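Local coordinates for matrix protein VP40 (Lake Victoria marburgvirus, PDB 5B0V) that drives assembly and budding of virus particles by engaging host multivesicular body proteins, and is a dimer until it reorganises into multimers at the plasma membrane, at residues Ile53-Val58 and Gly120-Thr125; Thr76-Ile81 and Pro95-Leu100; Phe134-Arg139 and Asn156-Gln161. All coordinates share one frame; numbering follows the deposited sequence.

Contact 1 of 3, residues Ile53-Val58 and Gly120-Thr125; sequences ITPNYV and GSYTIT
Pro55 and Tyr122 meet at about a right angle, the pyrrolidine standing against the edge of the phenol ring. CD of Pro55 makes the nearest approach, 3.7 Å from CE1 of Tyr122. CG of Tyr122 is anti to its own carbonyl carbon (chi1 -56°), which puts it beside the backbone N. The ring edge made by CD1 and CE1 is the one turned to Ile53 O and Pro55, and Ile53 O lies in the ring plane, 3.5 Å from CD1 of Tyr122. That carbonyl also accepts the Tyr122 N-H, with 2.8 Å between Tyr122 N and Ile53 O. The return bond, 3.1 Å from Ile53 N to Tyr122 O, completes one antiparallel hydrogen-bonded pair, a single bridge between two otherwise diverging chains.

Beyond the bridge, CB of Thr54 lies beside Gly120 O, 3.3 Å away, and CG2 of Thr54 reaches on to 3.7 Å from Ser121 OG. The branched threonine thus divides its work: the methyl and CB face this contact, while OG1 receives the backbone N-H of Tyr57 of the second subunit. Glycine suits position 120 because the phenol folds back over it, the Tyr122 hydroxyl OH lying 4.2 Å from Gly120 CA; that hydroxyl is hydrogen-bonded to Leu117 O. A proline suits position 55, where a compact apolar ring touches both Tyr122 and Leu118 of helix 110-119. The CB bond of Ile53 leads away from Gly120-Thr125, yet its CG2 branch stays beside the Tyr122 carbonyl, and the side chain also touches Leu178.

The lone bridge ties Ile53 to Tyr122 at the start of strand 122-128, at a margin of the filovirus VP40 beta-sandwich where the second subunit of the dimer packs.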
loop_
_atom_site.group_PDB
_atom_site.type_symbol
_atom_site.label_atom_id
_atom_site.label_comp_id
_atom_site.label_asym_id
_atom_site.label_seq_id
_atom_site.Cartn_x
_atom_site.Cartn_y
_atom_site.Cartn_z
ATOM N N ILE A 53 5.008 2.026 13.466
ATOM C CA ILE A 53 3.675 1.508 13.115
ATOM C C ILE A 53 3.360 1.761 11.628
ATOM O O ILE A 53 3.654 2.825 11.118
ATOM C CB ILE A 53 2.606 2.153 14.037
ATOM C CG1 ILE A 53 1.249 2.327 13.364
ATOM C CG2 ILE A 53 3.051 3.545 14.485
ATOM C CD1 ILE A 53 0.127 2.290 14.376
ATOM N N THR A 54 2.795 0.778 10.923
ATOM C CA THR A 54 2.482 0.972 9.516
ATOM C C THR A 54 1.006 1.274 9.328
ATOM O O THR A 54 0.179 0.830 10.072
ATOM C CB THR A 54 2.921 -0.219 8.619
ATOM O OG1 THR A 54 1.918 -1.236 8.623
ATOM C CG2 THR A 54 4.239 -0.808 9.094
ATOM N N PRO A 55 0.674 2.022 8.291
ATOM C CA PRO A 55 -0.705 2.379 8.160
ATOM C C PRO A 55 -1.511 1.369 7.390
ATOM O O PRO A 55 -0.978 0.444 6.787
ATOM C CB PRO A 55 -0.642 3.690 7.375
ATOM C CG PRO A 55 0.608 3.584 6.566
ATOM C CD PRO A 55 1.510 2.583 7.217
ATOM N N ASN A 56 -2.808 1.571 7.374
ATOM C CA ASN A 56 -3.590 0.883 6.381
ATOM C C ASN A 56 -4.364 1.923 5.619
ATOM O O ASN A 56 -4.266 3.112 5.886
ATOM C CB ASN A 56 -4.480 -0.198 6.988
ATOM C CG ASN A 56 -5.342 0.335 8.076
ATOM O OD1 ASN A 56 -6.137 1.226 7.854
ATOM N ND2 ASN A 56 -5.157 -0.181 9.280
ATOM N N TYR A 57 -5.109 1.484 4.634
ATOM C CA TYR A 57 -5.475 2.379 3.563
ATOM C C TYR A 57 -6.953 2.643 3.556
ATOM O O TYR A 57 -7.768 1.802 3.944
ATOM C CB TYR A 57 -5.020 1.792 2.201
ATOM C CG TYR A 57 -5.698 2.401 1.003
ATOM C CD1 TYR A 57 -5.270 3.620 0.478
ATOM C CD2 TYR A 57 -6.789 1.788 0.426
ATOM C CE1 TYR A 57 -5.907 4.196 -0.616
ATOM C CE2 TYR A 57 -7.433 2.344 -0.668
ATOM C CZ TYR A 57 -6.993 3.549 -1.192
ATOM O OH TYR A 57 -7.663 4.094 -2.268
ATOM N N VAL A 58 -7.284 3.834 3.096
ATOM C CA VAL A 58 -8.647 4.171 2.817
ATOM C C VAL A 58 -8.591 5.216 1.722
ATOM O O VAL A 58 -7.722 6.088 1.763
ATOM C CB VAL A 58 -9.354 4.660 4.109
ATOM C CG1 VAL A 58 -8.775 5.976 4.606
ATOM C CG2 VAL A 58 -10.841 4.803 3.875
ATOM N N GLY A 120 5.843 1.880 4.980
ATOM C CA GLY A 120 6.634 2.586 5.972
ATOM C C GLY A 120 6.181 2.357 7.409
ATOM O O GLY A 120 4.982 2.232 7.682
ATOM N N SER A 121 7.154 2.296 8.317
ATOM C CA SER A 121 6.910 2.332 9.746
ATOM C C SER A 121 7.072 3.763 10.223
ATOM O O SER A 121 8.129 4.374 10.005
ATOM C CB SER A 121 7.915 1.458 10.480
ATOM O OG SER A 121 7.433 0.128 10.604
ATOM N N TYR A 122 6.059 4.290 10.913
ATOM C CA TYR A 122 6.091 5.660 11.387
ATOM C C TYR A 122 6.175 5.860 12.909
ATOM O O TYR A 122 5.695 5.055 13.695
ATOM C CB TYR A 122 4.889 6.405 10.827
ATOM C CG TYR A 122 4.813 6.347 9.329
ATOM C CD1 TYR A 122 4.269 5.246 8.692
ATOM C CD2 TYR A 122 5.306 7.384 8.542
ATOM C CE1 TYR A 122 4.192 5.178 7.313
ATOM C CE2 TYR A 122 5.230 7.320 7.160
ATOM C CZ TYR A 122 4.676 6.206 6.550
ATOM O OH TYR A 122 4.592 6.120 5.182
ATOM N N THR A 123 6.792 6.980 13.281
ATOM C CA THR A 123 7.005 7.406 14.651
ATOM C C THR A 123 6.635 8.862 14.772
ATOM O O THR A 123 6.672 9.594 13.798
ATOM C CB THR A 123 8.499 7.206 14.970
ATOM O OG1 THR A 123 8.669 5.838 15.309
ATOM C CG2 THR A 123 9.022 8.013 16.122
ATOM N N ILE A 124 6.268 9.278 15.974
ATOM C CA ILE A 124 6.019 10.697 16.244
ATOM C C ILE A 124 7.020 11.212 17.280
ATOM O O ILE A 124 7.309 10.527 18.257
ATOM C CB ILE A 124 4.555 10.932 16.682
ATOM C CG1 ILE A 124 4.129 12.345 16.347
ATOM C CG2 ILE A 124 4.361 10.675 18.157
ATOM C CD1 ILE A 124 2.641 12.569 16.529
ATOM N N THR A 125 7.564 12.396 17.043
ATOM C CA THR A 125 8.486 13.038 17.968
ATOM C C THR A 125 8.092 14.496 18.095
ATOM O O THR A 125 7.221 14.975 17.381
ATOM C CB THR A 125 9.943 12.957 17.482
ATOM O OG1 THR A 125 9.997 13.309 16.099
ATOM C CG2 THR A 125 10.493 11.560 17.668
#

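Contact 2 of 3, residues Thr76-Ile81 and Pro95-Leu100; sequences TLEAII and PAWLPL
The beta hairpin of strands 72-83 and 91-104 sets Leu77 opposite Leu98 and Ala79 opposite Ala96, two antiparallel hydrogen-bonded pairs. Each has a bond in both directions, among them Leu98 N to Leu77 O at 2.7 Å and Ala79 N to Ala96 O at 2.8 Å. On the face with Leu77, Ala79, Ala96 and Leu98 the side chains that meet across the pair are apolar. Leu77 CB meets Leu98 CB at 4.0 Å, and Leu77 CG touches Leu100 CD1. The small methyl of Ala96 receives the tip of Ile81, CD1 to CB 3.9 Å.

This apolar side is the interior of the VP40 beta-sandwich, where Leu98 reaches Phe159 of the other sheet. The opposite side carries Glu78 and Trp97. CG of Glu78 is anti to its carbonyl carbon (chi1 -54°), and the chain is extended beyond it. OE2 of Glu78 lies at the indole edge, in the ring plane and 3.6 Å from Trp97 NE1; the carboxylate stands 82° to the ring. Trp97 also touches Ser259, Glu293 and Asn294. Pro95 and Pro99 fit non-hydrogen-bonded positions, where no N-H is asked for by Thr76-Ile81, on a strand that is outermost in its sheet within this chain.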
loop_
_atom_site.group_PDB
_atom_site.type_symbol
_atom_site.label_atom_id
_atom_site.label_comp_id
_atom_site.label_asym_id
_atom_site.label_seq_id
_atom_site.Cartn_x
_atom_site.Cartn_y
_atom_site.Cartn_z
ATOM N N THR A 76 -3.123 12.020 2.882
ATOM C CA THR A 76 -3.211 12.423 4.282
ATOM C C THR A 76 -3.048 11.244 5.240
ATOM O O THR A 76 -3.670 10.193 5.063
ATOM C CB THR A 76 -4.586 13.032 4.560
ATOM O OG1 THR A 76 -4.867 13.984 3.547
ATOM C CG2 THR A 76 -4.618 13.727 5.903
ATOM N N LEU A 77 -2.223 11.404 6.258
ATOM C CA LEU A 77 -2.215 10.443 7.351
ATOM C C LEU A 77 -3.236 10.847 8.409
ATOM O O LEU A 77 -3.295 11.994 8.846
ATOM C CB LEU A 77 -0.833 10.346 7.994
ATOM C CG LEU A 77 0.208 9.566 7.213
ATOM C CD1 LEU A 77 1.487 9.577 8.031
ATOM C CD2 LEU A 77 -0.260 8.145 6.918
ATOM N N GLU A 78 -3.999 9.859 8.843
ATOM C CA GLU A 78 -4.944 10.010 9.935
ATOM C C GLU A 78 -4.425 9.197 11.077
ATOM O O GLU A 78 -4.174 8.010 10.900
ATOM C CB GLU A 78 -6.288 9.483 9.509
ATOM C CG GLU A 78 -6.791 10.099 8.216
ATOM C CD GLU A 78 -8.286 9.841 8.069
ATOM O OE1 GLU A 78 -8.755 8.833 8.635
ATOM O OE2 GLU A 78 -9.003 10.623 7.412
ATOM N N ALA A 79 -4.244 9.815 12.238
ATOM C CA ALA A 79 -3.574 9.135 13.344
ATOM C C ALA A 79 -4.412 9.095 14.595
ATOM O O ALA A 79 -5.235 9.960 14.819
ATOM C CB ALA A 79 -2.254 9.801 13.646
ATOM N N ILE A 80 -4.196 8.043 15.374
ATOM C CA ILE A 80 -4.597 7.985 16.753
ATOM C C ILE A 80 -3.341 8.061 17.635
ATOM O O ILE A 80 -2.356 7.384 17.394
ATOM C CB ILE A 80 -5.324 6.684 17.073
ATOM C CG1 ILE A 80 -6.493 6.463 16.110
ATOM C CG2 ILE A 80 -5.813 6.714 18.524
ATOM C CD1 ILE A 80 -7.655 7.398 16.321
ATOM N N ILE A 81 -3.399 8.895 18.660
ATOM C CA ILE A 81 -2.243 9.251 19.444
ATOM C C ILE A 81 -2.597 9.080 20.902
ATOM O O ILE A 81 -3.626 9.548 21.343
ATOM C CB ILE A 81 -1.861 10.725 19.188
ATOM C CG1 ILE A 81 -1.539 10.930 17.706
ATOM C CG2 ILE A 81 -0.663 11.143 20.019
ATOM C CD1 ILE A 81 -1.323 12.368 17.317
ATOM N N PRO A 95 -7.426 11.612 18.034
ATOM C CA PRO A 95 -7.256 11.572 16.603
ATOM C C PRO A 95 -6.571 12.841 16.077
ATOM O O PRO A 95 -6.741 13.907 16.669
ATOM C CB PRO A 95 -8.696 11.508 16.092
ATOM C CG PRO A 95 -9.458 12.298 17.079
ATOM C CD PRO A 95 -8.769 12.102 18.394
ATOM N N ALA A 96 -5.823 12.721 14.975
ATOM C CA ALA A 96 -5.200 13.865 14.318
ATOM C C ALA A 96 -5.055 13.634 12.819
ATOM O O ALA A 96 -4.859 12.496 12.360
ATOM C CB ALA A 96 -3.840 14.118 14.920
ATOM N N TRP A 97 -5.073 14.737 12.078
ATOM C CA TRP A 97 -5.055 14.713 10.614
ATOM C C TRP A 97 -3.829 15.400 10.056
ATOM O O TRP A 97 -3.612 16.566 10.295
ATOM C CB TRP A 97 -6.320 15.387 10.103
ATOM C CG TRP A 97 -7.515 14.523 10.392
ATOM C CD1 TRP A 97 -8.039 13.563 9.569
ATOM C CD2 TRP A 97 -8.301 14.500 11.591
ATOM N NE1 TRP A 97 -9.119 12.964 10.176
ATOM C CE2 TRP A 97 -9.304 13.528 11.409
ATOM C CE3 TRP A 97 -8.272 15.223 12.790
ATOM C CZ2 TRP A 97 -10.271 13.252 12.380
ATOM C CZ3 TRP A 97 -9.250 14.946 13.777
ATOM C CH2 TRP A 97 -10.231 13.966 13.554
ATOM N N LEU A 98 -3.053 14.658 9.280
ATOM C CA LEU A 98 -1.716 15.059 8.882
ATOM C C LEU A 98 -1.586 15.036 7.361
ATOM O O LEU A 98 -1.327 13.994 6.758
ATOM C CB LEU A 98 -0.713 14.093 9.519
ATOM C CG LEU A 98 -0.858 13.995 11.048
ATOM C CD1 LEU A 98 -0.140 12.785 11.616
ATOM C CD2 LEU A 98 -0.344 15.241 11.718
ATOM N N PRO A 99 -1.824 16.170 6.711
ATOM C CA PRO A 99 -1.622 16.238 5.263
ATOM C C PRO A 99 -0.178 15.967 4.904
ATOM O O PRO A 99 0.709 16.411 5.617
ATOM C CB PRO A 99 -1.956 17.683 4.947
ATOM C CG PRO A 99 -2.963 18.028 5.972
ATOM C CD PRO A 99 -2.564 17.325 7.222
ATOM N N LEU A 100 0.062 15.240 3.828
ATOM C CA LEU A 100 1.425 15.007 3.343
ATOM C C LEU A 100 1.669 15.630 1.993
ATOM O O LEU A 100 2.805 15.683 1.568
ATOM C CB LEU A 100 1.692 13.519 3.167
ATOM C CG LEU A 100 1.369 12.601 4.346
ATOM C CD1 LEU A 100 1.606 11.175 3.886
ATOM C CD2 LEU A 100 2.227 12.924 5.554
#

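Contact 3 of 3, residues Phe134-Arg139 and Asn156-Gln161; sequences FVRVNR and NQAFIQ
Arg136 reaches across to Asn156 with a side chain that first runs out and then turns. CG is anti to the backbone N, and a bend at chi3 (-61°) swings NE round. OD1 of Asn156 lies near the guanidinium plane, at its edge. NH1 of Arg136 donates to OD1 of Asn156 at 2.7 Å from above the amide plane, the two flat groups being 72° apart. The same OD1 takes a weak bond from Arg150 NH2, and the cation of Arg136 is also engaged by Phe127 in a cation-pi contact.

On the other face the valines meet Phe159. CG1 of Val137 sits between its backbone N and carbonyl carbon (chi1 41°); this branch lies in plane at the ring edge, 3.6 Å from Phe159 CE1. Val135 CG1 touches Phe159 CB at 3.7 Å. Beta-branched valines suit the strand and bring a methyl to the phenylalanine without a long flexible chain. Phe134 and Ile160 lie side by side, CE1 to CG1 3.6 Å, pointing the same way.

Backbone bonds pair Val135 with Phe159 and Val137 with Gln157. This is the antiparallel ladder of a three-stranded sheet whose Val135, Val137 and Phe159 side faces the interior of the VP40 beta-sandwich.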
loop_
_atom_site.group_PDB
_atom_site.type_symbol
_atom_site.label_atom_id
_atom_site.label_comp_id
_atom_site.label_asym_id
_atom_site.label_seq_id
_atom_site.Cartn_x
_atom_site.Cartn_y
_atom_site.Cartn_z
ATOM N N PHE A 134 6.547 22.067 17.599
ATOM C CA PHE A 134 6.273 21.227 16.447
ATOM C C PHE A 134 6.178 19.761 16.811
ATOM O O PHE A 134 6.571 19.318 17.897
ATOM C CB PHE A 134 7.376 21.396 15.413
ATOM C CG PHE A 134 7.296 22.674 14.681
ATOM C CD1 PHE A 134 6.541 22.775 13.527
ATOM C CD2 PHE A 134 7.940 23.799 15.160
ATOM C CE1 PHE A 134 6.456 23.981 12.845
ATOM C CE2 PHE A 134 7.853 25.009 14.486
ATOM C CZ PHE A 134 7.108 25.105 13.330
ATOM N N VAL A 135 5.664 19.001 15.862
ATOM C CA VAL A 135 5.511 17.558 16.010
ATOM C C VAL A 135 5.968 16.931 14.692
ATOM O O VAL A 135 5.481 17.317 13.632
ATOM C CB VAL A 135 4.045 17.233 16.357
ATOM C CG1 VAL A 135 3.183 17.393 15.133
ATOM C CG2 VAL A 135 3.857 15.833 16.887
ATOM N N ARG A 136 6.923 16.013 14.750
ATOM C CA ARG A 136 7.466 15.389 13.543
ATOM C C ARG A 136 7.062 13.941 13.433
ATOM O O ARG A 136 7.401 13.126 14.300
ATOM C CB ARG A 136 8.987 15.452 13.553
ATOM C CG ARG A 136 9.613 15.201 12.193
ATOM C CD ARG A 136 11.094 14.877 12.309
ATOM N NE ARG A 136 11.859 15.960 12.917
ATOM C CZ ARG A 136 12.133 17.136 12.338
ATOM N NH1 ARG A 136 11.709 17.425 11.104
ATOM N NH2 ARG A 136 12.838 18.045 13.013
ATOM N N VAL A 137 6.342 13.599 12.379
ATOM C CA VAL A 137 6.106 12.194 12.127
ATOM C C VAL A 137 7.168 11.682 11.161
ATOM O O VAL A 137 7.403 12.264 10.112
ATOM C CB VAL A 137 4.678 11.876 11.679
ATOM C CG1 VAL A 137 4.174 12.898 10.699
ATOM C CG2 VAL A 137 4.600 10.479 11.080
ATOM N N ASN A 138 7.825 10.600 11.579
ATOM C CA ASN A 138 8.986 10.049 10.915
ATOM C C ASN A 138 8.680 8.738 10.230
ATOM O O ASN A 138 8.042 7.880 10.802
ATOM C CB ASN A 138 10.070 9.780 11.939
ATOM C CG ASN A 138 10.491 11.027 12.675
ATOM O OD1 ASN A 138 11.280 11.816 12.165
ATOM N ND2 ASN A 138 9.982 11.201 13.894
ATOM N N ARG A 139 9.158 8.590 9.002
ATOM C CA ARG A 139 9.048 7.335 8.295
ATOM C C ARG A 139 10.422 6.703 8.332
ATOM O O ARG A 139 11.374 7.267 7.809
ATOM C CB ARG A 139 8.603 7.537 6.849
ATOM C CG ARG A 139 8.157 6.251 6.204
ATOM C CD ARG A 139 7.999 6.304 4.699
ATOM N NE ARG A 139 8.485 5.011 4.239
ATOM C CZ ARG A 139 9.188 4.764 3.162
ATOM N NH1 ARG A 139 9.543 5.730 2.342
ATOM N NH2 ARG A 139 9.554 3.519 2.919
ATOM N N ASN A 156 10.538 12.388 6.661
ATOM C CA ASN A 156 9.819 12.982 7.790
ATOM C C ASN A 156 8.966 14.178 7.366
ATOM O O ASN A 156 9.155 14.750 6.303
ATOM C CB ASN A 156 10.793 13.426 8.863
ATOM C CG ASN A 156 11.410 14.761 8.545
ATOM O OD1 ASN A 156 10.974 15.794 9.054
ATOM N ND2 ASN A 156 12.406 14.758 7.680
ATOM N N GLN A 157 8.057 14.577 8.237
ATOM C CA GLN A 157 7.195 15.711 7.991
ATOM C C GLN A 157 6.794 16.350 9.333
ATOM O O GLN A 157 6.341 15.667 10.252
ATOM C CB GLN A 157 5.963 15.215 7.239
ATOM C CG GLN A 157 4.820 16.206 7.086
ATOM C CD GLN A 157 5.038 17.127 5.913
ATOM O OE1 GLN A 157 4.768 16.754 4.789
ATOM N NE2 GLN A 157 5.513 18.330 6.172
ATOM N N ALA A 158 6.954 17.664 9.433
ATOM C CA ALA A 158 6.635 18.403 10.653
ATOM C C ALA A 158 5.288 19.111 10.567
ATOM O O ALA A 158 4.827 19.471 9.483
ATOM C CB ALA A 158 7.728 19.400 10.939
ATOM N N PHE A 159 4.652 19.300 11.719
ATOM C CA PHE A 159 3.390 20.035 11.804
ATOM C C PHE A 159 3.485 20.919 13.013
ATOM O O PHE A 159 4.077 20.499 14.009
ATOM C CB PHE A 159 2.227 19.076 11.982
ATOM C CG PHE A 159 2.091 18.111 10.864
ATOM C CD1 PHE A 159 2.747 16.893 10.880
ATOM C CD2 PHE A 159 1.342 18.443 9.769
ATOM C CE1 PHE A 159 2.646 16.023 9.814
ATOM C CE2 PHE A 159 1.226 17.578 8.704
ATOM C CZ PHE A 159 1.879 16.369 8.725
ATOM N N ILE A 160 2.926 22.128 12.951
ATOM C CA ILE A 160 2.807 22.930 14.176
ATOM C C ILE A 160 1.974 22.101 15.131
ATOM O O ILE A 160 0.995 21.487 14.739
ATOM C CB ILE A 160 2.147 24.313 13.958
ATOM C CG1 ILE A 160 3.110 25.286 13.256
ATOM C CG2 ILE A 160 1.782 24.965 15.273
ATOM C CD1 ILE A 160 3.114 25.220 11.727
ATOM N N GLN A 161 2.385 22.052 16.380
ATOM C CA GLN A 161 1.698 21.217 17.334
ATOM C C GLN A 161 0.247 21.605 17.433
ATOM O O GLN A 161 -0.613 20.752 17.482
ATOM C CB GLN A 161 2.342 21.313 18.706
ATOM C CG GLN A 161 1.884 20.222 19.643
ATOM C CD GLN A 161 2.309 20.470 21.070
ATOM O OE1 GLN A 161 3.225 19.819 21.584
ATOM N NE2 GLN A 161 1.659 21.429 21.718
#

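In the fold
Contacts 2 and 3 each hold neighbouring strands of one sheet together, and the two sheets face each other, Pro99 of contact 2 also touching Phe159 of contact 3. Contact 1 lies farther out, its centre about 18 Å from the centre of the chain against 13 and 14 Å for the others. It joins segment 53-58, whose strand shares a sheet with 72-83 and 91-104, to strand 122-128 of the other sheet, and Ile124 meets Ile81 between them. The chemistry follows position. Apolar groups dominate the facing sides of contacts 2 and 3, while the other sides mix Glu78 and Trp97, or Arg136 and Asn156, with apolar residues. Contact 1 rests on one backbone bridge and a few small side-chain contacts, next to the second subunit.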